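PDB 3QIT: polyketide synthase, which probably releases the finished chain in curacin A biosynthesis, as a decarboxylating thioesterase whose hydrolysis and sulfate elimination lead to a terminal alkene. Local coordinates for residues L18-S23 / G53-A58; P27-I32 / L98-S103; M104-A109 / V126-P131; K121-V126 / V232-V237. All coordinates share one frame; numbering follows the deposited sequence.

Interaction 1: L18-S23 / G53-A58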
loop_
_atom_site.group_PDB
_atom_site.type_symbol
_atom_site.label_atom_id
_atom_site.label_comp_id
_atom_site.label_asym_id
_atom_site.label_seq_id
_atom_site.Cartn_x
_atom_site.Cartn_y
_atom_site.Cartn_z
ATOM N N LEU B 18 14.947 -12.651 -10.522
ATOM C CA LEU B 18 14.614 -14.061 -10.288
ATOM C C LEU B 18 15.895 -14.869 -10.172
ATOM O O LEU B 18 16.644 -14.950 -11.132
ATOM C CB LEU B 18 13.800 -14.598 -11.475
ATOM C CG LEU B 18 12.435 -13.966 -11.753
ATOM C CD1 LEU B 18 11.761 -14.708 -12.936
ATOM C CD2 LEU B 18 11.555 -14.016 -10.539
ATOM N N CYS B 19 16.163 -15.448 -9.002
ATOM C CA CYS B 19 17.317 -16.325 -8.863
ATOM C C CYS B 19 16.852 -17.707 -9.263
ATOM O O CYS B 19 15.754 -18.118 -8.885
ATOM C CB CYS B 19 17.793 -16.397 -7.425
ATOM S SG CYS B 19 18.302 -14.806 -6.726
ATOM N N SER B 20 17.647 -18.417 -10.047
ATOM C CA SER B 20 17.234 -19.748 -10.459
ATOM C C SER B 20 18.386 -20.740 -10.512
ATOM O O SER B 20 19.546 -20.367 -10.728
ATOM C CB SER B 20 16.515 -19.712 -11.818
ATOM O OG SER B 20 17.425 -19.452 -12.865
ATOM N N TRP B 21 18.041 -22.011 -10.291
ATOM C CA TRP B 21 18.983 -23.115 -10.377
ATOM C C TRP B 21 18.311 -24.191 -11.203
ATOM O O TRP B 21 17.098 -24.386 -11.108
ATOM C CB TRP B 21 19.301 -23.697 -8.992
ATOM C CG TRP B 21 19.925 -22.744 -8.020
ATOM C CD1 TRP B 21 21.244 -22.637 -7.713
ATOM C CD2 TRP B 21 19.242 -21.776 -7.214
ATOM N NE1 TRP B 21 21.429 -21.661 -6.757
ATOM C CE2 TRP B 21 20.214 -21.133 -6.417
ATOM C CE3 TRP B 21 17.895 -21.425 -7.058
ATOM C CZ2 TRP B 21 19.884 -20.105 -5.506
ATOM C CZ3 TRP B 21 17.563 -20.396 -6.151
ATOM C CH2 TRP B 21 18.555 -19.776 -5.377
ATOM N N GLY B 22 19.092 -24.879 -12.027
ATOM C CA GLY B 22 18.565 -26.026 -12.771
ATOM C C GLY B 22 18.116 -25.661 -14.167
ATOM O O GLY B 22 18.199 -24.503 -14.553
ATOM N N SER B 23 17.662 -26.656 -14.938
ATOM C CA SER B 23 17.339 -26.467 -16.362
ATOM C C SER B 23 15.995 -25.778 -16.546
ATOM O O SER B 23 15.020 -26.180 -15.917
ATOM C CB SER B 23 17.295 -27.821 -17.093
ATOM O OG SER B 23 18.445 -28.611 -16.834
ATOM N N GLY B 53 16.433 -32.778 -11.103
ATOM C CA GLY B 53 15.682 -32.414 -12.312
ATOM C C GLY B 53 14.529 -31.445 -12.101
ATOM O O GLY B 53 13.508 -31.511 -12.803
ATOM N N TYR B 54 14.716 -30.532 -11.149
ATOM C CA TYR B 54 13.775 -29.431 -10.912
ATOM C C TYR B 54 14.426 -28.132 -11.294
ATOM O O TYR B 54 15.662 -28.025 -11.269
ATOM C CB TYR B 54 13.301 -29.377 -9.459
ATOM C CG TYR B 54 12.352 -30.503 -9.155
ATOM C CD1 TYR B 54 12.837 -31.748 -8.761
ATOM C CD2 TYR B 54 10.981 -30.350 -9.339
ATOM C CE1 TYR B 54 11.977 -32.804 -8.517
ATOM C CE2 TYR B 54 10.100 -31.411 -9.079
ATOM C CZ TYR B 54 10.616 -32.633 -8.674
ATOM O OH TYR B 54 9.777 -33.701 -8.426
ATOM N N ARG B 55 13.576 -27.198 -11.711
ATOM C CA ARG B 55 13.920 -25.799 -11.952
ATOM C C ARG B 55 13.470 -25.036 -10.693
ATOM O O ARG B 55 12.282 -24.912 -10.419
ATOM C CB ARG B 55 13.195 -25.296 -13.209
ATOM C CG ARG B 55 13.333 -23.793 -13.483
ATOM C CD ARG B 55 14.748 -23.391 -13.813
ATOM N NE ARG B 55 14.747 -22.017 -14.331
ATOM C CZ ARG B 55 15.810 -21.399 -14.836
ATOM N NH1 ARG B 55 16.972 -22.019 -14.884
ATOM N NH2 ARG B 55 15.714 -20.141 -15.263
ATOM N N VAL B 56 14.434 -24.553 -9.913
ATOM C CA VAL B 56 14.098 -23.855 -8.668
ATOM C C VAL B 56 14.194 -22.350 -8.947
ATOM O O VAL B 56 15.187 -21.870 -9.464
ATOM C CB VAL B 56 15.068 -24.241 -7.522
ATOM C CG1 VAL B 56 14.651 -23.588 -6.235
ATOM C CG2 VAL B 56 15.149 -25.798 -7.369
ATOM N N VAL B 57 13.133 -21.631 -8.614
ATOM C CA VAL B 57 13.067 -20.201 -8.876
ATOM C C VAL B 57 12.766 -19.505 -7.540
ATOM O O VAL B 57 11.801 -19.850 -6.860
ATOM C CB VAL B 57 11.942 -19.876 -9.888
ATOM C CG1 VAL B 57 11.773 -18.367 -10.028
ATOM C CG2 VAL B 57 12.227 -20.500 -11.254
ATOM N N ALA B 58 13.597 -18.517 -7.177
ATOM C CA ALA B 58 13.442 -17.804 -5.925
ATOM C C ALA B 58 13.564 -16.305 -6.235
ATOM O O ALA B 58 14.666 -15.796 -6.360
ATOM C CB ALA B 58 14.521 -18.252 -4.897
HETATM O O HOH W 1 17.172 -29.078 -13.361
#
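The guanidinium of Arg-55 lies with one face against Ser-20, whose CB sits 3.5 Å above the plane and over its centre, while the carbonyl of Gly-22 meets the group at its edge. NH1 donates to Gly-22 O at 2.8 Å, almost in the guanidinium plane but above the carbonyl plane. Ser-20 OG is close over the same face, yet its angle to the NH groups is too poor for a hydrogen bond. The chain of Arg-55 gets there by a bend at chi2 (66°), and Glu-5 adds a long, weak ion pair to NH1. On the other side of the sheet the Trp-21 indole presents its edge to Ala-58, CZ3 touching CB in the ring plane at 3.9 Å; Val-56 CG1 crosses obliquely near CE3. NE1 of the indole is bonded to Gln-43, and helix 43-51 packs on this side. The strands are antiparallel neighbours in the alpha/beta hydrolase sheet, with Cys-19/Ala-58 and Trp-21/Val-56 as hydrogen-bonded pairs and Ser-20/Val-57 the non-hydrogen-bonded pair between them. An alanine in place of Arg-55 would remove the bond to Gly-22 O and probably leave the turn after Trp-21 less firmly held. Beyond the last pair, a water accepts from Ser-23 N and donates to Tyr-54 O at 2.8 Å.

Interaction 2: P27-I32 / L98-S103; sequences PVVLCI and LLVGHS
Five backbone hydrogen bonds join strands 28-32 and 98-102, running alternately from one to the other as parallel strands require. The three in the middle, Leu-30 N to Leu-98 O, Val-100 N to Leu-30 O and Ile-32 N to Val-100 O, are each 2.8 Å; the first two lie nearly along the C=O axis. Leu-98 N to Val-28 O is longer, at 3.2 Å, and His-102 N to Ile-32 O closes the series. These are central strands of the alpha/beta hydrolase sheet, and the second runs into Gly-101 and Ser-103 of what is probably the nucleophile elbow, so the last bond fixes the backbone just before the putative nucleophile. Ser-103 itself has positive phi (55°), the strained turn expected there. Apolar contacts cover both faces. On one, Val-29 is crossed obliquely by two neighbours: its CG1 meets Val-100 CG2 at 3.7 Å and its CG2 meets Leu-98 CD1. On the other, Leu-30 and Leu-99 lie side by side pointing the same way, both with CG anti to the backbone N, and Leu-99 CD1 touches both Leu-30 CG at 3.8 Å and Ile-32 CG1 at 4.1 Å. The imidazole of His-102 is bonded through NE2 to the carbonyl of His-269.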
loop_
_atom_site.group_PDB
_atom_site.type_symbol
_atom_site.label_atom_id
_atom_site.label_comp_id
_atom_site.label_asym_id
_atom_site.label_seq_id
_atom_site.Cartn_x
_atom_site.Cartn_y
_atom_site.Cartn_z
ATOM N N PRO B 27 10.337 -29.108 -14.190
ATOM C CA PRO B 27 9.215 -28.657 -13.354
ATOM C C PRO B 27 9.684 -27.676 -12.298
ATOM O O PRO B 27 10.772 -27.840 -11.748
ATOM C CB PRO B 27 8.716 -29.944 -12.673
ATOM C CG PRO B 27 9.210 -31.054 -13.520
ATOM C CD PRO B 27 10.407 -30.579 -14.286
ATOM N N VAL B 28 8.842 -26.688 -12.004
ATOM C CA VAL B 28 9.254 -25.555 -11.172
ATOM C C VAL B 28 9.003 -25.777 -9.683
ATOM O O VAL B 28 7.931 -26.232 -9.279
ATOM C CB VAL B 28 8.555 -24.252 -11.639
ATOM C CG1 VAL B 28 8.798 -23.098 -10.609
ATOM C CG2 VAL B 28 9.028 -23.866 -13.050
ATOM N N VAL B 29 9.992 -25.403 -8.874
ATOM C CA VAL B 29 9.794 -25.190 -7.441
ATOM C C VAL B 29 9.966 -23.693 -7.214
ATOM O O VAL B 29 11.048 -23.154 -7.426
ATOM C CB VAL B 29 10.800 -25.964 -6.578
ATOM C CG1 VAL B 29 10.547 -25.761 -5.065
ATOM C CG2 VAL B 29 10.710 -27.487 -6.883
ATOM N N LEU B 30 8.889 -23.043 -6.804
ATOM C CA LEU B 30 8.916 -21.599 -6.563
ATOM C C LEU B 30 9.075 -21.374 -5.047
ATOM O O LEU B 30 8.238 -21.817 -4.265
ATOM C CB LEU B 30 7.640 -20.954 -7.105
ATOM C CG LEU B 30 7.419 -19.453 -6.808
ATOM C CD1 LEU B 30 8.552 -18.638 -7.419
ATOM C CD2 LEU B 30 6.101 -19.037 -7.423
ATOM N N CYS B 31 10.142 -20.672 -4.650
ATOM C CA CYS B 31 10.507 -20.485 -3.231
ATOM C C CYS B 31 10.437 -18.987 -2.885
ATOM O O CYS B 31 11.028 -18.162 -3.585
ATOM C CB CYS B 31 11.942 -20.926 -2.969
ATOM S SG CYS B 31 12.235 -22.677 -3.400
ATOM N N ILE B 32 9.750 -18.668 -1.789
ATOM C CA ILE B 32 9.573 -17.278 -1.344
ATOM C C ILE B 32 10.302 -17.091 -0.003
ATOM O O ILE B 32 9.929 -17.709 1.031
ATOM C CB ILE B 32 8.048 -16.910 -1.186
ATOM C CG1 ILE B 32 7.233 -17.326 -2.431
ATOM C CG2 ILE B 32 7.875 -15.398 -0.880
ATOM C CD1 ILE B 32 7.661 -16.649 -3.728
ATOM N N LEU B 98 5.338 -26.475 -7.455
ATOM C CA LEU B 98 5.553 -26.652 -6.023
ATOM C C LEU B 98 5.879 -25.278 -5.467
ATOM O O LEU B 98 6.775 -24.623 -5.976
ATOM C CB LEU B 98 6.708 -27.629 -5.795
ATOM C CG LEU B 98 6.463 -29.060 -6.281
ATOM C CD1 LEU B 98 7.755 -29.885 -6.255
ATOM C CD2 LEU B 98 5.346 -29.750 -5.475
ATOM N N LEU B 99 5.108 -24.825 -4.476
ATOM C CA LEU B 99 5.293 -23.499 -3.892
ATOM C C LEU B 99 5.784 -23.658 -2.462
ATOM O O LEU B 99 5.123 -24.298 -1.658
ATOM C CB LEU B 99 3.972 -22.717 -3.900
ATOM C CG LEU B 99 4.003 -21.298 -3.315
ATOM C CD1 LEU B 99 5.035 -20.401 -4.000
ATOM C CD2 LEU B 99 2.598 -20.703 -3.433
ATOM N N VAL B 100 6.927 -23.044 -2.151
ATOM C CA VAL B 100 7.574 -23.206 -0.851
ATOM C C VAL B 100 7.788 -21.794 -0.305
ATOM O O VAL B 100 8.213 -20.898 -1.046
ATOM C CB VAL B 100 8.943 -23.875 -0.994
ATOM C CG1 VAL B 100 9.538 -24.154 0.408
ATOM C CG2 VAL B 100 8.804 -25.179 -1.806
ATOM N N GLY B 101 7.507 -21.574 0.971
ATOM C CA GLY B 101 7.725 -20.235 1.561
ATOM C C GLY B 101 8.274 -20.401 2.946
ATOM O O GLY B 101 7.953 -21.385 3.608
ATOM N N HIS B 102 9.106 -19.457 3.383
ATOM C CA HIS B 102 9.686 -19.496 4.727
ATOM C C HIS B 102 9.279 -18.244 5.519
ATOM O O HIS B 102 9.501 -17.118 5.055
ATOM C CB HIS B 102 11.209 -19.515 4.667
ATOM C CG HIS B 102 11.846 -19.411 6.018
ATOM N ND1 HIS B 102 12.551 -18.301 6.430
ATOM C CD2 HIS B 102 11.860 -20.275 7.059
ATOM C CE1 HIS B 102 12.980 -18.491 7.669
ATOM N NE2 HIS B 102 12.564 -19.672 8.079
ATOM N N SER B 103 8.719 -18.451 6.707
ATOM C CA SER B 103 8.317 -17.319 7.610
ATOM C C SER B 103 7.369 -16.316 6.930
ATOM O O SER B 103 6.283 -16.715 6.510
ATOM C CB SER B 103 9.557 -16.646 8.198
ATOM O OG SER B 103 9.174 -15.810 9.278
#

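Interaction 3: M104-A109 / V126-P131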
loop_
_atom_site.group_PDB
_atom_site.type_symbol
_atom_site.label_atom_id
_atom_site.label_comp_id
_atom_site.label_asym_id
_atom_site.label_seq_id
_atom_site.Cartn_x
_atom_site.Cartn_y
_atom_site.Cartn_z
ATOM N N MET B 104 7.726 -15.024 6.817
ATOM C CA MET B 104 6.890 -14.118 5.985
ATOM C C MET B 104 6.594 -14.675 4.579
ATOM O O MET B 104 5.496 -14.474 4.034
ATOM C CB MET B 104 7.484 -12.703 5.858
ATOM C CG MET B 104 6.584 -11.770 5.035
ATOM S SD MET B 104 7.314 -10.125 4.809
ATOM C CE MET B 104 8.523 -10.489 3.547
ATOM N N GLY B 105 7.575 -15.351 3.979
ATOM C CA GLY B 105 7.364 -15.960 2.684
ATOM C C GLY B 105 6.321 -17.068 2.708
ATOM O O GLY B 105 5.631 -17.282 1.730
ATOM N N ALA B 106 6.202 -17.770 3.835
ATOM C CA ALA B 106 5.160 -18.782 3.996
ATOM C C ALA B 106 3.787 -18.124 4.076
ATOM O O ALA B 106 2.821 -18.620 3.500
ATOM C CB ALA B 106 5.426 -19.622 5.251
ATOM N N MET B 107 3.701 -16.990 4.783
ATOM C CA MET B 107 2.452 -16.210 4.840
ATOM C C MET B 107 2.076 -15.778 3.418
ATOM O O MET B 107 0.952 -15.969 3.000
ATOM C CB MET B 107 2.601 -14.962 5.741
ATOM C CG MET B 107 1.335 -14.114 5.827
ATOM S SD MET B 107 1.106 -12.977 4.428
ATOM C CE MET B 107 2.439 -11.788 4.654
ATOM N N LEU B 108 3.037 -15.236 2.670
ATOM C CA LEU B 108 2.755 -14.824 1.283
ATOM C C LEU B 108 2.337 -15.994 0.398
ATOM O O LEU B 108 1.435 -15.862 -0.438
ATOM C CB LEU B 108 3.925 -14.055 0.652
ATOM C CG LEU B 108 4.167 -12.687 1.319
ATOM C CD1 LEU B 108 5.601 -12.192 0.975
ATOM C CD2 LEU B 108 3.129 -11.662 0.882
ATOM N N ALA B 109 2.997 -17.125 0.603
ATOM C CA ALA B 109 2.675 -18.341 -0.123
ATOM C C ALA B 109 1.248 -18.772 0.162
ATOM O O ALA B 109 0.541 -19.173 -0.762
ATOM C CB ALA B 109 3.655 -19.447 0.227
ATOM N N VAL B 126 7.037 -23.399 5.423
ATOM C CA VAL B 126 8.122 -23.622 6.377
ATOM C C VAL B 126 8.089 -22.517 7.405
ATOM O O VAL B 126 8.229 -21.337 7.053
ATOM C CB VAL B 126 9.500 -23.649 5.683
ATOM C CG1 VAL B 126 10.612 -24.004 6.682
ATOM C CG2 VAL B 126 9.485 -24.689 4.564
ATOM N N GLU B 127 7.833 -22.901 8.656
ATOM C CA GLU B 127 7.771 -21.952 9.781
ATOM C C GLU B 127 6.754 -20.841 9.550
ATOM O O GLU B 127 7.070 -19.635 9.566
ATOM C CB GLU B 127 9.167 -21.419 10.097
ATOM C CG GLU B 127 10.040 -22.494 10.779
ATOM C CD GLU B 127 9.768 -22.579 12.263
ATOM O OE1 GLU B 127 9.936 -21.526 12.936
ATOM O OE2 GLU B 127 9.376 -23.670 12.762
ATOM N N LEU B 128 5.511 -21.262 9.352
ATOM C CA LEU B 128 4.401 -20.352 9.131
ATOM C C LEU B 128 4.080 -19.622 10.422
ATOM O O LEU B 128 3.846 -20.254 11.435
ATOM C CB LEU B 128 3.170 -21.147 8.663
ATOM C CG LEU B 128 1.932 -20.289 8.398
ATOM C CD1 LEU B 128 2.063 -19.529 7.059
ATOM C CD2 LEU B 128 0.674 -21.171 8.443
ATOM N N PRO B 129 4.099 -18.274 10.389
ATOM C CA PRO B 129 3.706 -17.548 11.613
ATOM C C PRO B 129 2.190 -17.387 11.721
ATOM O O PRO B 129 1.458 -17.645 10.764
ATOM C CB PRO B 129 4.399 -16.185 11.457
ATOM C CG PRO B 129 4.756 -16.056 9.989
ATOM C CD PRO B 129 4.554 -17.389 9.302
ATOM N N LEU B 130 1.715 -16.994 12.896
ATOM C CA LEU B 130 0.332 -16.581 13.036
ATOM C C LEU B 130 0.387 -15.174 13.616
ATOM O O LEU B 130 1.243 -14.903 14.471
ATOM C CB LEU B 130 -0.426 -17.500 13.992
ATOM C CG LEU B 130 -0.985 -18.839 13.510
ATOM C CD1 LEU B 130 -1.861 -19.458 14.617
ATOM C CD2 LEU B 130 -1.781 -18.677 12.219
ATOM N N PRO B 131 -0.497 -14.283 13.140
ATOM C CA PRO B 131 -0.644 -12.959 13.756
ATOM C C PRO B 131 -1.062 -13.074 15.215
ATOM O O PRO B 131 -1.878 -13.940 15.570
ATOM C CB PRO B 131 -1.772 -12.318 12.943
ATOM C CG PRO B 131 -1.797 -13.049 11.655
ATOM C CD PRO B 131 -1.407 -14.454 11.991
#
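With CG anti to the backbone N (chi1 180°) and chi2 at 76°, Leu-128 sends its CD1 branch up against the first turn of helix 104-115. There the methyl lies over the peptide joining Ala-106 to Met-107: it is 3.7 Å from Ala-106 C and 3.8 Å from Met-107 N. The same methyl touches Ala-106 CB at 3.8 Å. The alanine CB points toward the loop and has a second partner there, Val-126 O at 3.7 Å. The small side chain is consistent with the close approach, 5.4 Å between the CA atoms of Ala-106 and Leu-128. Pro-129 follows with a looser approach, its CG standing 4.5 Å from Met-104 N. No hydrogen bond crosses the contact, so the two segments are held here by van der Waals packing alone.

Between Val-126 and Leu-128 the chain passes through Glu-127, whose phi is positive, and its carboxylate leads away from the helix. OE1 is hydrogen-bonded to His-269 ND1 and to Ser-242 OG, while OE2 takes Gly-239 N; several bonds thus grip the group, consistent with it being the acid of a Ser-His-Glu triad. Gly-105 in the helix probably belongs to the nucleophile elbow. The loop leaves strand 120-126 and passes the N-terminal turn of helix 104-115. Leu-128 also touches Tyr-223 of helix 220-229 and Leu-236 of strand 234-239, while Leu-108 of helix 104-115 packs on helix 78-91.

Interaction 4: K121-V126 / V232-V237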
loop_
_atom_site.group_PDB
_atom_site.type_symbol
_atom_site.label_atom_id
_atom_site.label_comp_id
_atom_site.label_asym_id
_atom_site.label_seq_id
_atom_site.Cartn_x
_atom_site.Cartn_y
_atom_site.Cartn_z
ATOM N N LYS B 121 0.583 -27.240 -7.188
ATOM C CA LYS B 121 0.514 -28.703 -7.012
ATOM C C LYS B 121 0.578 -29.069 -5.527
ATOM O O LYS B 121 -0.213 -29.898 -5.037
ATOM C CB LYS B 121 1.665 -29.374 -7.787
ATOM C CG LYS B 121 1.816 -30.880 -7.605
ATOM C CD LYS B 121 3.127 -31.332 -8.270
ATOM C CE LYS B 121 3.098 -32.810 -8.670
ATOM N NZ LYS B 121 3.060 -33.726 -7.514
ATOM N N GLU B 122 1.526 -28.461 -4.816
ATOM C CA GLU B 122 1.682 -28.662 -3.366
ATOM C C GLU B 122 2.189 -27.370 -2.753
ATOM O O GLU B 122 3.030 -26.699 -3.336
ATOM C CB GLU B 122 2.672 -29.793 -3.049
ATOM C CG GLU B 122 2.936 -30.027 -1.526
ATOM C CD GLU B 122 1.964 -31.023 -0.876
ATOM O OE1 GLU B 122 1.383 -31.849 -1.607
ATOM O OE2 GLU B 122 1.797 -30.995 0.365
ATOM N N LEU B 123 1.663 -27.047 -1.579
ATOM C CA LEU B 123 2.041 -25.861 -0.831
ATOM C C LEU B 123 2.858 -26.302 0.366
ATOM O O LEU B 123 2.363 -27.056 1.208
ATOM C CB LEU B 123 0.776 -25.147 -0.362
ATOM C CG LEU B 123 0.925 -23.857 0.419
ATOM C CD1 LEU B 123 1.600 -22.727 -0.431
ATOM C CD2 LEU B 123 -0.465 -23.395 0.955
ATOM N N ILE B 124 4.100 -25.832 0.445
ATOM C CA ILE B 124 5.026 -26.248 1.512
ATOM C C ILE B 124 5.316 -25.004 2.349
ATOM O O ILE B 124 5.949 -24.048 1.863
ATOM C CB ILE B 124 6.328 -26.851 0.932
ATOM C CG1 ILE B 124 5.962 -28.108 0.124
ATOM C CG2 ILE B 124 7.287 -27.233 2.077
ATOM C CD1 ILE B 124 6.904 -28.449 -0.958
ATOM N N LEU B 125 4.823 -25.018 3.592
ATOM C CA LEU B 125 4.859 -23.837 4.458
ATOM C C LEU B 125 5.880 -24.052 5.553
ATOM O O LEU B 125 5.651 -24.832 6.469
ATOM C CB LEU B 125 3.453 -23.567 5.040
ATOM C CG LEU B 125 2.409 -23.390 3.938
ATOM C CD1 LEU B 125 1.016 -23.290 4.563
ATOM C CD2 LEU B 125 2.723 -22.149 3.085
ATOM N N VAL B 126 7.037 -23.399 5.423
ATOM C CA VAL B 126 8.122 -23.622 6.377
ATOM C C VAL B 126 8.089 -22.517 7.405
ATOM O O VAL B 126 8.229 -21.337 7.053
ATOM C CB VAL B 126 9.500 -23.649 5.683
ATOM C CG1 VAL B 126 10.612 -24.004 6.682
ATOM C CG2 VAL B 126 9.485 -24.689 4.564
ATOM N N VAL B 232 -5.623 -26.515 -1.702
ATOM C CA VAL B 232 -4.478 -27.214 -2.264
ATOM C C VAL B 232 -3.792 -28.099 -1.230
ATOM O O VAL B 232 -3.830 -27.831 -0.026
ATOM C CB VAL B 232 -3.434 -26.270 -2.930
ATOM C CG1 VAL B 232 -4.068 -25.472 -4.067
ATOM C CG2 VAL B 232 -2.767 -25.372 -1.902
ATOM N N PRO B 233 -3.190 -29.214 -1.708
ATOM C CA PRO B 233 -2.461 -30.102 -0.787
ATOM C C PRO B 233 -1.328 -29.356 -0.098
ATOM O O PRO B 233 -0.549 -28.650 -0.757
ATOM C CB PRO B 233 -1.907 -31.185 -1.714
ATOM C CG PRO B 233 -2.902 -31.231 -2.859
ATOM C CD PRO B 233 -3.238 -29.771 -3.077
ATOM N N THR B 234 -1.238 -29.502 1.220
ATOM C CA THR B 234 -0.384 -28.604 2.005
ATOM C C THR B 234 0.455 -29.396 2.991
ATOM O O THR B 234 -0.022 -30.383 3.520
ATOM C CB THR B 234 -1.248 -27.552 2.757
ATOM O OG1 THR B 234 -1.967 -26.770 1.795
ATOM C CG2 THR B 234 -0.367 -26.613 3.616
ATOM N N THR B 235 1.710 -28.975 3.182
ATOM C CA THR B 235 2.581 -29.516 4.213
ATOM C C THR B 235 3.076 -28.379 5.085
ATOM O O THR B 235 3.705 -27.423 4.564
ATOM C CB THR B 235 3.794 -30.214 3.580
ATOM O OG1 THR B 235 3.319 -31.268 2.733
ATOM C CG2 THR B 235 4.721 -30.803 4.654
ATOM N N LEU B 236 2.765 -28.478 6.385
ATOM C CA LEU B 236 3.294 -27.568 7.398
ATOM C C LEU B 236 4.621 -28.102 7.925
ATOM O O LEU B 236 4.681 -29.215 8.466
ATOM C CB LEU B 236 2.287 -27.366 8.547
ATOM C CG LEU B 236 0.962 -26.711 8.169
ATOM C CD1 LEU B 236 -0.133 -26.975 9.231
ATOM C CD2 LEU B 236 1.153 -25.177 7.942
ATOM N N VAL B 237 5.683 -27.316 7.771
ATOM C CA VAL B 237 7.010 -27.745 8.194
ATOM C C VAL B 237 7.493 -26.892 9.356
ATOM O O VAL B 237 7.507 -25.664 9.264
ATOM C CB VAL B 237 8.017 -27.677 7.035
ATOM C CG1 VAL B 237 9.375 -28.274 7.437
ATOM C CG2 VAL B 237 7.438 -28.336 5.784
#
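Glu-122 and Thr-235 cross obliquely, and their ends meet in the one side-chain hydrogen bond between the segments: Thr-235 OG1 donates to Glu-122 OE2 at 2.8 Å, coming from above the carboxylate plane by 35°. The glutamate starts with CG anti to the backbone N and bends at chi2 (89°), which lays the carboxylate across Pro-233, with OE1 3.4 Å from the proline CB. OE2 is also in a salt bridge with Lys-261 of the next strand, so one oxygen is held by a hydroxyl and an ammonium, a setting likely to favour the charged carboxylate. An alanine in place of Glu-122 would take away both bonds and would probably leave Lys-261 without its counter-charge here.

On the face of Leu-123 and Leu-125, Leu-123 lies alongside Thr-234 and Leu-125 alongside Leu-236, each pair pointing the same way. Leu-125 CD1 reaches both neighbours, 3.7 Å from Thr-234 CG2 and 3.9 Å from Leu-236 CD2. Val-232 instead meets Leu-123 at about a right angle, CG2 to CB. Thr-234 OG1 donates back to Val-232 O, which satisfies that hydroxyl amid apolar carbons. On the face of Thr-235, Ile-124 CG2 and Val-237 CG2 lie side by side at 3.9 Å.

Four backbone hydrogen bonds join the strands, the straightest being Leu-125 N to Thr-235 O at 179°. Parallel strands paired like this, with helix 104-115 packed on Leu-123 and Leu-125, are the build of the alpha/beta hydrolase sheet; strand 120-126 ends at Val-126, directly before Glu-127, the probable acid of the triad.

How the interactions relate
Interactions 1, 2 and 4 lie on one mixed sheet and follow its order: strands 14-21, 55-59, 28-32, 97-102, 120-126 and 234-239. Interactions 1 and 2 have centres 10 Å apart and join where strand 55-59 bonds to strand 28-32. The centres of interactions 2 and 4 are 9 Å apart, and the two join through Leu-99 O and Ile-124 N. Interaction 1 precedes 3 and 4 along the chain, crosses 2, and lies about 19 Å from 4 between centres. Interaction 3 shares Val-126 with 4 and touches 2 through Ser-103 N and Val-126 O. The putative nucleophile and acid thus follow adjacent strands, at the C-terminal ends of neighbouring parallel strands, where the probable triad is assembled.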